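PDB 6PV5: putative O-GlcNAcase nagJ, which probably acts as a family 84 glycoside hydrolase with hexosaminidase activity, in this chain represented by the catalytic barrel and the domains flanking it. Local coordinates for residues 386-391 with 425-430; 283-288 with 323-328; 487-492 with 610-615; 522-527 with 574-579. One frame throughout, in Å; residues are numbered along the deposited sequence.

Contact 1 of 4, residues 386-391 with 425-430; sequences EDAKKV and RNLDEE. With EDO (1,2-ethanediol), chain D.
Glu430 OE1 is gripped twice: the hydroxyl O2 of a 1,2-ethanediol molecule, probably left from crystallisation, donates to it at 2.9 Å, and Ser392 OG, one residue beyond 386-391, is hydrogen-bonded to the same oxygen. Ser392 OG also bonds Lys389 O, so it links the acid to the helix turn that the acid packs against. The second carboxylate oxygen faces the side chain of Lys389. It lies against the methylene chain of the lysine as well as near its charge: Glu430 OE2 is 3.5 Å from Lys389 CD, and its salt bridge to Lys389 NZ is long at 3.7 Å. The lysine gets there by leaving the backbone N on the far side (chi1 -177°) and then bending at CG (chi2 96°), which swings the chain across the carboxylate. Both segments belong to the (beta/alpha)8 barrel of the catalytic domain: helix 385-395 connects strands 369-372 and 399-403. Segment 425-430 ends the loop that enters strand 431-436, and its 3-10 turn at 427-429 leads into Glu430, already bonded by its backbone to Met399. The rest of the contact is apolar. Ala388 CB points at the loop and meets Glu430 CB at 4.0 Å, while the CD1 branch of Leu427 reaches the same methyl at 4.3 Å. The inner side is closed by the barrel strands, where Ala388 touches Trp372 and Leu427 touches Leu401.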
loop_
_atom_site.group_PDB
_atom_site.type_symbol
_atom_site.label_atom_id
_atom_site.label_comp_id
_atom_site.label_asym_id
_atom_site.label_seq_id
_atom_site.Cartn_x
_atom_site.Cartn_y
_atom_site.Cartn_z
ATOM N N GLU A 386 1.856 -9.887 -19.281
ATOM C CA GLU A 386 2.870 -10.052 -20.312
ATOM C C GLU A 386 4.105 -9.207 -19.999
ATOM O O GLU A 386 5.207 -9.670 -20.240
ATOM C CB GLU A 386 2.311 -9.741 -21.713
ATOM N N ASP A 387 3.943 -7.956 -19.511
ATOM C CA ASP A 387 5.091 -7.172 -19.037
ATOM C C ASP A 387 5.944 -7.967 -18.035
ATOM O O ASP A 387 7.168 -7.938 -18.093
ATOM C CB ASP A 387 4.670 -5.917 -18.260
ATOM C CG ASP A 387 3.901 -4.871 -19.055
ATOM O OD1 ASP A 387 4.122 -4.791 -20.276
ATOM O OD2 ASP A 387 3.092 -4.124 -18.435
ATOM N N ALA A 388 5.295 -8.622 -17.068
ATOM C CA ALA A 388 5.997 -9.309 -15.992
ATOM C C ALA A 388 6.654 -10.586 -16.521
ATOM O O ALA A 388 7.782 -10.912 -16.144
ATOM C CB ALA A 388 5.019 -9.640 -14.904
ATOM N N LYS A 389 5.930 -11.284 -17.414
ATOM C CA LYS A 389 6.423 -12.491 -18.057
ATOM C C LYS A 389 7.742 -12.210 -18.768
ATOM O O LYS A 389 8.689 -12.974 -18.646
ATOM C CB LYS A 389 5.366 -13.047 -19.017
ATOM C CG LYS A 389 5.734 -14.355 -19.708
ATOM C CD LYS A 389 5.189 -15.576 -19.005
ATOM C CE LYS A 389 5.237 -16.818 -19.876
ATOM N NZ LYS A 389 5.061 -18.048 -19.069
ATOM N N LYS A 390 7.811 -11.091 -19.492
ATOM C CA LYS A 390 8.995 -10.775 -20.262
ATOM C C LYS A 390 10.197 -10.637 -19.332
ATOM O O LYS A 390 11.318 -10.939 -19.715
ATOM C CB LYS A 390 8.773 -9.535 -21.131
ATOM C CG LYS A 390 9.956 -9.186 -22.019
ATOM C CD LYS A 390 9.672 -8.096 -23.033
ATOM C CE LYS A 390 10.740 -8.027 -24.106
ATOM N NZ LYS A 390 10.763 -6.706 -24.783
ATOM N N VAL A 391 9.959 -10.153 -18.114
ATOM C CA VAL A 391 11.060 -9.877 -17.206
ATOM C C VAL A 391 11.372 -11.151 -16.416
ATOM O O VAL A 391 12.541 -11.444 -16.208
ATOM C CB VAL A 391 10.777 -8.671 -16.281
ATOM C CG1 VAL A 391 11.871 -8.503 -15.225
ATOM C CG2 VAL A 391 10.617 -7.384 -17.092
ATOM N N ARG A 425 -4.694 -8.677 -12.654
ATOM C CA ARG A 425 -5.361 -9.577 -11.720
ATOM C C ARG A 425 -4.572 -10.876 -11.519
ATOM O O ARG A 425 -4.629 -11.458 -10.442
ATOM C CB ARG A 425 -6.770 -9.872 -12.239
ATOM C CG ARG A 425 -7.571 -10.863 -11.408
ATOM C CD ARG A 425 -8.999 -11.046 -11.912
ATOM N NE ARG A 425 -9.608 -9.811 -12.404
ATOM C CZ ARG A 425 -10.176 -8.861 -11.658
ATOM N NH1 ARG A 425 -10.246 -8.977 -10.340
ATOM N NH2 ARG A 425 -10.692 -7.797 -12.244
ATOM N N ASN A 426 -3.802 -11.303 -12.529
ATOM C CA ASN A 426 -3.084 -12.569 -12.452
ATOM C C ASN A 426 -1.571 -12.356 -12.491
ATOM O O ASN A 426 -0.839 -13.239 -12.945
ATOM C CB ASN A 426 -3.503 -13.520 -13.583
ATOM C CG ASN A 426 -4.962 -13.898 -13.475
ATOM O OD1 ASN A 426 -5.753 -13.582 -14.359
ATOM N ND2 ASN A 426 -5.337 -14.510 -12.363
ATOM N N LEU A 427 -1.117 -11.188 -12.012
ATOM C CA LEU A 427 0.297 -10.862 -11.881
ATOM C C LEU A 427 1.019 -11.903 -11.039
ATOM O O LEU A 427 2.220 -12.118 -11.231
ATOM C CB LEU A 427 0.431 -9.504 -11.190
ATOM C CG LEU A 427 1.576 -8.629 -11.679
ATOM C CD1 LEU A 427 1.336 -8.227 -13.119
ATOM C CD2 LEU A 427 1.721 -7.394 -10.798
ATOM N N ASP A 428 0.291 -12.488 -10.073
ATOM C CA ASP A 428 0.839 -13.458 -9.135
ATOM C C ASP A 428 1.442 -14.677 -9.853
ATOM O O ASP A 428 2.279 -15.376 -9.282
ATOM C CB ASP A 428 -0.153 -13.804 -8.020
ATOM C CG ASP A 428 -1.434 -14.470 -8.495
ATOM O OD1 ASP A 428 -1.737 -14.394 -9.696
ATOM O OD2 ASP A 428 -2.131 -15.055 -7.654
ATOM N N GLU A 429 1.068 -14.906 -11.118
ATOM C CA GLU A 429 1.640 -16.008 -11.888
ATOM C C GLU A 429 3.131 -15.788 -12.133
ATOM O O GLU A 429 3.868 -16.756 -12.274
ATOM C CB GLU A 429 0.931 -16.150 -13.235
ATOM C CG GLU A 429 -0.511 -16.596 -13.110
ATOM C CD GLU A 429 -1.202 -16.869 -14.443
ATOM O OE1 GLU A 429 -0.491 -17.015 -15.462
ATOM O OE2 GLU A 429 -2.464 -16.932 -14.474
ATOM N N GLU A 430 3.572 -14.518 -12.205
ATOM C CA GLU A 430 4.952 -14.212 -12.567
ATOM C C GLU A 430 5.663 -13.404 -11.476
ATOM O O GLU A 430 6.858 -13.105 -11.580
ATOM C CB GLU A 430 4.997 -13.469 -13.908
ATOM C CG GLU A 430 4.514 -14.284 -15.099
ATOM C CD GLU A 430 5.214 -15.624 -15.322
ATOM O OE1 GLU A 430 6.440 -15.713 -15.073
ATOM O OE2 GLU A 430 4.526 -16.590 -15.732
HETATM C C1 EDO D . 9.975 -18.445 -13.924
HETATM O O1 EDO D . 10.064 -18.288 -15.334
HETATM C C2 EDO D . 8.962 -17.586 -13.254
HETATM O O2 EDO D . 7.603 -17.873 -13.575
#

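Contact 2 of 4, residues 283-288 with 323-328; sequences ALINKA and KEFIKN
Ala288 and Phe325 supply the aromatic part of this contact, a CH-pi interaction. The methyl CB of Ala288 sits over one face of the Phe325 ring, 3.9 Å from the centroid and 18° off the ring normal. It lies somewhat toward the rim, and CE1 and CZ are its nearest ring atoms. The ring is carried there because CG of Phe325 stands opposite the backbone N (chi1 -178°), which sends the side chain out toward helix 274-294. The carbonyl of the same alanine approaches too, with Ala288 O 3.5 Å from Phe325 CZ. The purely aliphatic part is one pair: the terminal CD1 of Ile285 rests on Phe325 CB at 3.8 Å, the two side chains running past each other in opposite senses. These residues join neighbouring outer helices of the (beta/alpha)8 barrel, 274-294 and 311-326, which precede and follow strand 298-302. From that strand Phe299 meets the Phe325 ring edge-to-face, and Ala288 also touches it, so the pair packs down onto the barrel wall. No hydrogen bond crosses between the segments. Helix 311-326 widens into a pi-type turn at 323-326, and Lys327 NZ folds back to Lys323 O at 3.1 Å, tilted 32° from the carbonyl plane. Glu324 OE1, on the exposed side, forms a salt bridge with Arg320 of its own helix.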
loop_
_atom_site.group_PDB
_atom_site.type_symbol
_atom_site.label_atom_id
_atom_site.label_comp_id
_atom_site.label_asym_id
_atom_site.label_seq_id
_atom_site.Cartn_x
_atom_site.Cartn_y
_atom_site.Cartn_z
ATOM N N ALA A 283 33.671 -5.271 5.477
ATOM C CA ALA A 283 32.836 -4.179 5.961
ATOM C C ALA A 283 31.357 -4.566 5.874
ATOM O O ALA A 283 30.630 -4.452 6.865
ATOM C CB ALA A 283 33.147 -2.921 5.186
ATOM N N LEU A 284 30.950 -5.095 4.707
ATOM C CA LEU A 284 29.564 -5.448 4.440
ATOM C C LEU A 284 29.108 -6.536 5.403
ATOM O O LEU A 284 28.036 -6.430 6.013
ATOM C CB LEU A 284 29.418 -5.883 2.975
ATOM C CG LEU A 284 28.038 -6.383 2.528
ATOM C CD1 LEU A 284 26.951 -5.339 2.771
ATOM C CD2 LEU A 284 28.076 -6.765 1.051
ATOM N N ILE A 285 29.944 -7.573 5.554
ATOM C CA ILE A 285 29.606 -8.665 6.454
ATOM C C ILE A 285 29.439 -8.104 7.864
ATOM O O ILE A 285 28.481 -8.441 8.558
ATOM C CB ILE A 285 30.690 -9.764 6.384
ATOM C CG1 ILE A 285 30.603 -10.529 5.061
ATOM C CG2 ILE A 285 30.628 -10.692 7.602
ATOM C CD1 ILE A 285 29.379 -11.419 4.942
ATOM N N ASN A 286 30.394 -7.267 8.281
ATOM C CA ASN A 286 30.367 -6.699 9.624
ATOM C C ASN A 286 29.059 -5.941 9.855
ATOM O O ASN A 286 28.310 -6.269 10.777
ATOM C CB ASN A 286 31.582 -5.818 9.930
ATOM C CG ASN A 286 31.635 -5.365 11.379
ATOM O OD1 ASN A 286 31.409 -6.150 12.307
ATOM N ND2 ASN A 286 31.939 -4.093 11.591
ATOM N N LYS A 287 28.784 -4.937 9.006
ATOM C CA LYS A 287 27.555 -4.157 9.107
ATOM C C LYS A 287 26.355 -5.082 9.268
ATOM O O LYS A 287 25.520 -4.904 10.157
ATOM C CB LYS A 287 27.397 -3.250 7.883
ATOM C CG LYS A 287 26.210 -2.294 7.953
ATOM C CD LYS A 287 26.081 -1.558 9.274
ATOM C CE LYS A 287 25.075 -0.427 9.213
ATOM N NZ LYS A 287 25.480 0.586 8.209
ATOM N N ALA A 288 26.285 -6.109 8.421
ATOM C CA ALA A 288 25.138 -6.999 8.487
ATOM C C ALA A 288 25.069 -7.700 9.842
ATOM O O ALA A 288 23.986 -8.076 10.281
ATOM C CB ALA A 288 25.180 -7.987 7.338
ATOM N N LYS A 323 25.721 -16.440 0.292
ATOM C CA LYS A 323 26.385 -17.689 0.632
ATOM C C LYS A 323 27.005 -17.588 2.030
ATOM O O LYS A 323 26.780 -18.456 2.864
ATOM C CB LYS A 323 27.425 -18.043 -0.441
ATOM C CG LYS A 323 28.069 -19.417 -0.285
ATOM C CD LYS A 323 29.161 -19.697 -1.308
ATOM C CE LYS A 323 29.859 -21.029 -1.111
ATOM N NZ LYS A 323 30.740 -21.029 0.084
ATOM N N GLU A 324 27.764 -16.514 2.275
ATOM C CA GLU A 324 28.643 -16.404 3.431
ATOM C C GLU A 324 27.962 -15.711 4.619
ATOM O O GLU A 324 28.532 -15.694 5.711
ATOM C CB GLU A 324 29.969 -15.752 3.037
ATOM C CG GLU A 324 30.667 -16.471 1.893
ATOM C CD GLU A 324 32.055 -15.989 1.497
ATOM O OE1 GLU A 324 32.475 -14.903 1.943
ATOM O OE2 GLU A 324 32.713 -16.699 0.713
ATOM N N PHE A 325 26.742 -15.171 4.422
ATOM C CA PHE A 325 25.974 -14.535 5.489
ATOM C C PHE A 325 24.566 -15.124 5.556
ATOM O O PHE A 325 24.217 -15.777 6.534
ATOM C CB PHE A 325 26.008 -12.998 5.415
ATOM C CG PHE A 325 25.251 -12.330 6.541
ATOM C CD1 PHE A 325 25.893 -11.985 7.724
ATOM C CD2 PHE A 325 23.877 -12.133 6.460
ATOM C CE1 PHE A 325 25.185 -11.427 8.779
ATOM C CE2 PHE A 325 23.166 -11.584 7.519
ATOM C CZ PHE A 325 23.824 -11.218 8.673
ATOM N N ILE A 326 23.755 -14.908 4.509
ATOM C CA ILE A 326 22.338 -15.240 4.573
ATOM C C ILE A 326 22.117 -16.677 5.045
ATOM O O ILE A 326 21.372 -16.909 5.996
ATOM C CB ILE A 326 21.607 -15.002 3.230
ATOM C CG1 ILE A 326 21.572 -13.521 2.831
ATOM C CG2 ILE A 326 20.224 -15.643 3.261
ATOM C CD1 ILE A 326 20.581 -12.670 3.598
ATOM N N LYS A 327 22.683 -17.652 4.326
ATOM C CA LYS A 327 22.251 -19.031 4.531
ATOM C C LYS A 327 22.737 -19.623 5.858
ATOM O O LYS A 327 22.118 -20.566 6.343
ATOM C CB LYS A 327 22.649 -19.921 3.354
ATOM C CG LYS A 327 24.076 -19.725 2.870
ATOM C CD LYS A 327 24.422 -20.632 1.694
ATOM C CE LYS A 327 25.244 -21.849 2.073
ATOM N NZ LYS A 327 26.668 -21.500 2.301
ATOM N N ASN A 328 23.821 -19.075 6.433
ATOM C CA ASN A 328 24.408 -19.585 7.673
ATOM C C ASN A 328 23.835 -18.927 8.926
ATOM O O ASN A 328 24.065 -19.424 10.021
ATOM C CB ASN A 328 25.927 -19.397 7.747
ATOM C CG ASN A 328 26.679 -20.256 6.751
ATOM O OD1 ASN A 328 26.198 -21.316 6.345
ATOM N ND2 ASN A 328 27.846 -19.787 6.332
#

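Contact 3 of 4, residues 487-492 with 610-615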
loop_
_atom_site.group_PDB
_atom_site.type_symbol
_atom_site.label_atom_id
_atom_site.label_comp_id
_atom_site.label_asym_id
_atom_site.label_seq_id
_atom_site.Cartn_x
_atom_site.Cartn_y
_atom_site.Cartn_z
ATOM N N ALA A 487 -11.234 13.020 -2.851
ATOM C CA ALA A 487 -10.204 12.117 -3.359
ATOM C C ALA A 487 -10.421 11.800 -4.843
ATOM O O ALA A 487 -9.463 11.574 -5.578
ATOM C CB ALA A 487 -10.180 10.856 -2.529
ATOM N N ASN A 488 -11.678 11.821 -5.287
ATOM C CA ASN A 488 -12.019 11.599 -6.690
ATOM C C ASN A 488 -11.235 12.520 -7.623
ATOM O O ASN A 488 -10.941 12.143 -8.764
ATOM C CB ASN A 488 -13.539 11.652 -6.894
ATOM C CG ASN A 488 -14.018 11.472 -8.322
ATOM O OD1 ASN A 488 -13.577 10.581 -9.045
ATOM N ND2 ASN A 488 -14.948 12.319 -8.735
ATOM N N HIS A 489 -10.856 13.711 -7.137
ATOM C CA HIS A 489 -10.180 14.664 -8.008
ATOM C C HIS A 489 -8.667 14.614 -7.821
ATOM O O HIS A 489 -7.965 15.509 -8.271
ATOM C CB HIS A 489 -10.695 16.087 -7.754
ATOM C CG HIS A 489 -12.116 16.299 -8.147
ATOM N ND1 HIS A 489 -12.457 16.861 -9.347
ATOM C CD2 HIS A 489 -13.276 16.002 -7.516
ATOM C CE1 HIS A 489 -13.776 16.934 -9.442
ATOM N NE2 HIS A 489 -14.299 16.404 -8.338
ATOM N N SER A 490 -8.157 13.565 -7.168
ATOM C CA SER A 490 -6.750 13.554 -6.782
ATOM C C SER A 490 -6.163 12.138 -6.854
ATOM O O SER A 490 -5.582 11.666 -5.864
ATOM C CB SER A 490 -6.628 14.067 -5.358
ATOM O OG SER A 490 -5.327 14.596 -5.142
ATOM N N THR A 491 -6.392 11.430 -7.968
ATOM C CA THR A 491 -6.007 10.021 -8.017
ATOM C C THR A 491 -4.853 9.845 -8.991
ATOM O O THR A 491 -4.001 9.004 -8.779
ATOM C CB THR A 491 -7.175 9.061 -8.296
ATOM O OG1 THR A 491 -7.763 9.381 -9.562
ATOM C CG2 THR A 491 -8.254 9.109 -7.234
ATOM N N ARG A 492 -4.804 10.683 -10.020
ATOM C CA ARG A 492 -3.888 10.463 -11.123
ATOM C C ARG A 492 -2.649 11.344 -10.969
ATOM O O ARG A 492 -2.765 12.565 -10.927
ATOM C CB ARG A 492 -4.625 10.731 -12.442
ATOM C CG ARG A 492 -3.776 10.631 -13.702
ATOM C CD ARG A 492 -3.454 9.184 -14.074
ATOM N NE ARG A 492 -2.632 9.112 -15.281
ATOM C CZ ARG A 492 -2.209 7.992 -15.871
ATOM N NH1 ARG A 492 -2.521 6.803 -15.381
ATOM N NH2 ARG A 492 -1.485 8.070 -16.967
ATOM N N ASN A 610 -6.460 18.038 -14.021
ATOM C CA ASN A 610 -6.570 17.393 -15.328
ATOM C C ASN A 610 -7.967 17.566 -15.950
ATOM O O ASN A 610 -8.108 17.430 -17.160
ATOM C CB ASN A 610 -6.296 15.873 -15.280
ATOM C CG ASN A 610 -4.900 15.514 -14.807
ATOM O OD1 ASN A 610 -3.933 16.170 -15.172
ATOM N ND2 ASN A 610 -4.776 14.469 -14.006
ATOM N N VAL A 611 -9.010 17.745 -15.132
ATOM C CA VAL A 611 -10.387 17.767 -15.631
ATOM C C VAL A 611 -11.067 19.118 -15.355
ATOM O O VAL A 611 -11.481 19.793 -16.290
ATOM C CB VAL A 611 -11.204 16.585 -15.066
ATOM C CG1 VAL A 611 -12.658 16.632 -15.539
ATOM C CG2 VAL A 611 -10.554 15.231 -15.391
ATOM N N VAL A 612 -11.158 19.531 -14.084
ATOM C CA VAL A 612 -11.905 20.733 -13.731
ATOM C C VAL A 612 -11.135 21.985 -14.160
ATOM O O VAL A 612 -11.715 22.942 -14.684
ATOM C CB VAL A 612 -12.295 20.772 -12.235
ATOM C CG1 VAL A 612 -12.949 22.096 -11.854
ATOM C CG2 VAL A 612 -13.250 19.631 -11.872
ATOM N N ASP A 613 -9.825 21.989 -13.896
ATOM C CA ASP A 613 -8.994 23.141 -14.165
ATOM C C ASP A 613 -9.082 23.557 -15.643
ATOM O O ASP A 613 -9.327 24.732 -15.934
ATOM C CB ASP A 613 -7.578 22.932 -13.622
ATOM C CG ASP A 613 -6.721 24.177 -13.768
ATOM O OD1 ASP A 613 -6.331 24.466 -14.896
ATOM O OD2 ASP A 613 -6.503 24.863 -12.763
ATOM N N PRO A 614 -8.810 22.676 -16.642
ATOM C CA PRO A 614 -8.959 23.066 -18.046
ATOM C C PRO A 614 -10.363 23.512 -18.455
ATOM O O PRO A 614 -10.518 24.324 -19.380
ATOM C CB PRO A 614 -8.542 21.830 -18.866
ATOM C CG PRO A 614 -8.524 20.673 -17.836
ATOM C CD PRO A 614 -8.248 21.320 -16.497
ATOM N N PHE A 615 -11.378 22.942 -17.797
ATOM C CA PHE A 615 -12.749 23.336 -18.062
ATOM C C PHE A 615 -12.930 24.829 -17.743
ATOM O O PHE A 615 -13.356 25.605 -18.589
ATOM C CB PHE A 615 -13.759 22.505 -17.267
ATOM C CG PHE A 615 -15.177 23.021 -17.400
ATOM C CD1 PHE A 615 -15.854 22.928 -18.612
ATOM C CD2 PHE A 615 -15.820 23.641 -16.334
ATOM C CE1 PHE A 615 -17.157 23.400 -18.743
ATOM C CE2 PHE A 615 -17.123 24.119 -16.468
ATOM C CZ PHE A 615 -17.776 24.014 -17.678
#
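Asn610, His489 and Val612 bury the largest areas here, and they do so in two separate patches. In the first, His489 meets Val612 at the rim of its imidazole: the methyl CG2 of Val612 lies close to the ring plane, 3.7 Å from His489 CE1 and 3.8 Å from His489 ND1. The valine is turned so that CG1 is opposite the backbone N (chi1 174°), which leaves CG2 as the branch that approaches the ring. The imidazole is probably held from NE2, which is hydrogen-bonded to Glu530 OE2 of helix 521-544. The buried polar atom is thus satisfied from outside the pair, and a nearby carboxylate may polarise the ring. The segments link two parts of the chain: 487-492 is the loop leaving helix 480-487, folded at its start into a type I beta turn closed by Ser490 N to Ala487 O at 2.9 Å, while 610-615 enters helix 612-619 of the C-terminal helical region, which resembles the hyaluronidase post-catalytic domain. Val612 also packs against Phe531 and Tyr564 there, and the backbone of His489 bonds that of Ala608. The second patch is looser. The amide nitrogen ND2 of Asn610 comes over the aliphatic stem of Arg492, 4.0 Å from CG and 4.1 Å from CB of that arginine, the side chains crossing near a right angle. The guanidinium plane is turned 69° from the amide; bending at chi2 takes it away to Pro380, whose carbonyl O bonds Arg492 NH1.

Contact 4 of 4, residues 522-527 with 574-579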
loop_
_atom_site.group_PDB
_atom_site.type_symbol
_atom_site.label_atom_id
_atom_site.label_comp_id
_atom_site.label_asym_id
_atom_site.label_seq_id
_atom_site.Cartn_x
_atom_site.Cartn_y
_atom_site.Cartn_z
ATOM N N LEU A 522 -28.789 19.343 -19.140
ATOM C CA LEU A 522 -28.550 18.173 -18.314
ATOM C C LEU A 522 -27.091 18.144 -17.838
ATOM O O LEU A 522 -26.828 17.841 -16.683
ATOM C CB LEU A 522 -28.909 16.925 -19.127
ATOM C CG LEU A 522 -28.451 15.604 -18.515
ATOM C CD1 LEU A 522 -29.242 15.275 -17.251
ATOM C CD2 LEU A 522 -28.533 14.468 -19.523
ATOM N N GLU A 523 -26.152 18.476 -18.726
ATOM C CA GLU A 523 -24.730 18.513 -18.413
ATOM C C GLU A 523 -24.425 19.644 -17.439
ATOM O O GLU A 523 -23.727 19.432 -16.452
ATOM C CB GLU A 523 -23.895 18.734 -19.675
ATOM C CG GLU A 523 -23.725 17.483 -20.510
ATOM C CD GLU A 523 -24.836 17.206 -21.514
ATOM O OE1 GLU A 523 -25.849 17.958 -21.526
ATOM O OE2 GLU A 523 -24.679 16.246 -22.289
ATOM N N LEU A 524 -24.962 20.842 -17.710
ATOM C CA LEU A 524 -24.775 21.973 -16.811
ATOM C C LEU A 524 -25.308 21.635 -15.420
ATOM O O LEU A 524 -24.665 21.919 -14.403
ATOM C CB LEU A 524 -25.459 23.221 -17.388
ATOM C CG LEU A 524 -24.708 23.883 -18.545
ATOM C CD1 LEU A 524 -25.191 25.320 -18.731
ATOM C CD2 LEU A 524 -23.201 23.859 -18.297
ATOM N N SER A 525 -26.486 21.008 -15.396
ATOM C CA SER A 525 -27.097 20.550 -14.162
ATOM C C SER A 525 -26.185 19.555 -13.447
ATOM O O SER A 525 -25.995 19.667 -12.247
ATOM C CB SER A 525 -28.461 19.954 -14.434
ATOM O OG SER A 525 -29.112 19.631 -13.214
ATOM N N ASN A 526 -25.621 18.594 -14.194
ATOM C CA ASN A 526 -24.753 17.565 -13.640
ATOM C C ASN A 526 -23.502 18.215 -13.059
ATOM O O ASN A 526 -23.133 17.927 -11.927
ATOM C CB ASN A 526 -24.332 16.549 -14.709
ATOM C CG ASN A 526 -25.376 15.482 -14.951
ATOM O OD1 ASN A 526 -26.237 15.241 -14.102
ATOM N ND2 ASN A 526 -25.294 14.819 -16.093
ATOM N N LEU A 527 -22.887 19.119 -13.837
ATOM C CA LEU A 527 -21.688 19.814 -13.408
ATOM C C LEU A 527 -21.972 20.660 -12.172
ATOM O O LEU A 527 -21.174 20.659 -11.238
ATOM C CB LEU A 527 -21.136 20.648 -14.567
ATOM C CG LEU A 527 -20.507 19.846 -15.697
ATOM C CD1 LEU A 527 -19.927 20.782 -16.758
ATOM C CD2 LEU A 527 -19.446 18.886 -15.149
ATOM N N ILE A 574 -21.382 31.680 -16.705
ATOM C CA ILE A 574 -20.836 32.339 -17.890
ATOM C C ILE A 574 -21.418 31.675 -19.134
ATOM O O ILE A 574 -21.852 32.376 -20.052
ATOM C CB ILE A 574 -19.289 32.333 -17.915
ATOM C CG1 ILE A 574 -18.681 33.215 -16.819
ATOM C CG2 ILE A 574 -18.749 32.703 -19.297
ATOM C CD1 ILE A 574 -17.186 32.992 -16.592
ATOM N N LEU A 575 -21.417 30.333 -19.157
ATOM C CA LEU A 575 -22.017 29.586 -20.258
ATOM C C LEU A 575 -23.505 29.940 -20.404
ATOM O O LEU A 575 -24.007 30.102 -21.517
ATOM C CB LEU A 575 -21.814 28.077 -20.058
ATOM C CG LEU A 575 -20.383 27.560 -20.279
ATOM C CD1 LEU A 575 -20.249 26.067 -19.989
ATOM C CD2 LEU A 575 -19.889 27.858 -21.694
ATOM N N GLN A 576 -24.223 30.015 -19.282
ATOM C CA GLN A 576 -25.653 30.282 -19.308
ATOM C C GLN A 576 -25.930 31.682 -19.853
ATOM O O GLN A 576 -26.894 31.853 -20.585
ATOM C CB GLN A 576 -26.259 30.163 -17.909
ATOM C CG GLN A 576 -26.624 28.736 -17.532
ATOM C CD GLN A 576 -26.907 28.611 -16.054
ATOM O OE1 GLN A 576 -26.521 29.465 -15.254
ATOM N NE2 GLN A 576 -27.571 27.528 -15.679
ATOM N N ASP A 577 -25.105 32.667 -19.461
ATOM C CA ASP A 577 -25.184 34.037 -19.942
ATOM C C ASP A 577 -25.105 34.083 -21.464
ATOM O O ASP A 577 -25.801 34.887 -22.085
ATOM C CB ASP A 577 -24.093 34.935 -19.350
ATOM C CG ASP A 577 -24.159 35.042 -17.837
ATOM O OD1 ASP A 577 -23.119 35.372 -17.215
ATOM O OD2 ASP A 577 -25.244 34.779 -17.289
ATOM N N ILE A 578 -24.242 33.242 -22.052
ATOM C CA ILE A 578 -24.037 33.220 -23.491
ATOM C C ILE A 578 -25.285 32.661 -24.173
ATOM O O ILE A 578 -25.725 33.203 -25.184
ATOM C CB ILE A 578 -22.745 32.462 -23.845
ATOM C CG1 ILE A 578 -21.523 33.199 -23.287
ATOM C CG2 ILE A 578 -22.629 32.214 -25.347
ATOM C CD1 ILE A 578 -20.235 32.405 -23.304
ATOM N N VAL A 579 -25.859 31.595 -23.601
ATOM C CA VAL A 579 -27.093 31.007 -24.103
ATOM C C VAL A 579 -28.226 32.040 -24.035
ATOM O O VAL A 579 -28.994 32.154 -24.981
ATOM C CB VAL A 579 -27.441 29.689 -23.376
ATOM C CG1 VAL A 579 -28.910 29.297 -23.510
ATOM C CG2 VAL A 579 -26.549 28.540 -23.833
#
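Leu524 points toward its partner helix and divides its two methyls between two residues, Leu575 and Gln576. The helices concerned, 521-544 and 548-579, are consecutive and run antiparallel, forming a helical hairpin in the C-terminal helical bundle, whose sequence resembles the hyaluronidase post-catalytic domain. The Leu524 and Leu575 side chains meet at a slant and both point toward the other helix. With CG opposite the carbonyl carbon in both (chi1 -76° for Leu524 and -72° for Leu575), the branches reach across to each other, and Leu524 CD2 lies 4.1 Å from Leu575 CD1. The relation to Gln576 is different. That side chain leaves its helix at an angle and runs past Leu524 in the opposite sense, stretched out beyond CG (chi2 167°), which carries the amide onward, and the touching atom is CG. No hydrogen bond spans the two segments, and the packing is apolar. Further side chains close the leucine pair in: Leu510 of helix 501-515 lies against Leu524, and Trp514 of the same helix against Leu575. At the more exposed flank, Leu524 CD1 is 3.9 Å from Gln576 CG.

Contacts 1 and 2 both belong to the catalytic barrel but to different sectors of it, their centres 32 Å apart: contact 1 sets a helix against a loop with charge at its outer edge, whereas contact 2 joins two helices through an aromatic face. Contacts 3 and 4 lie in or beside the C-terminal helices, with contact 4 nested inside the chain loop that contact 3 closes. These two touch, Phe615 CZ packing 4.0 Å from both Leu575 CD1 and Leu527 CD1. Contact 4 is buried and aliphatic, while the other three are only partly buried. No hydrogen bond crosses between the paired segments in any contact.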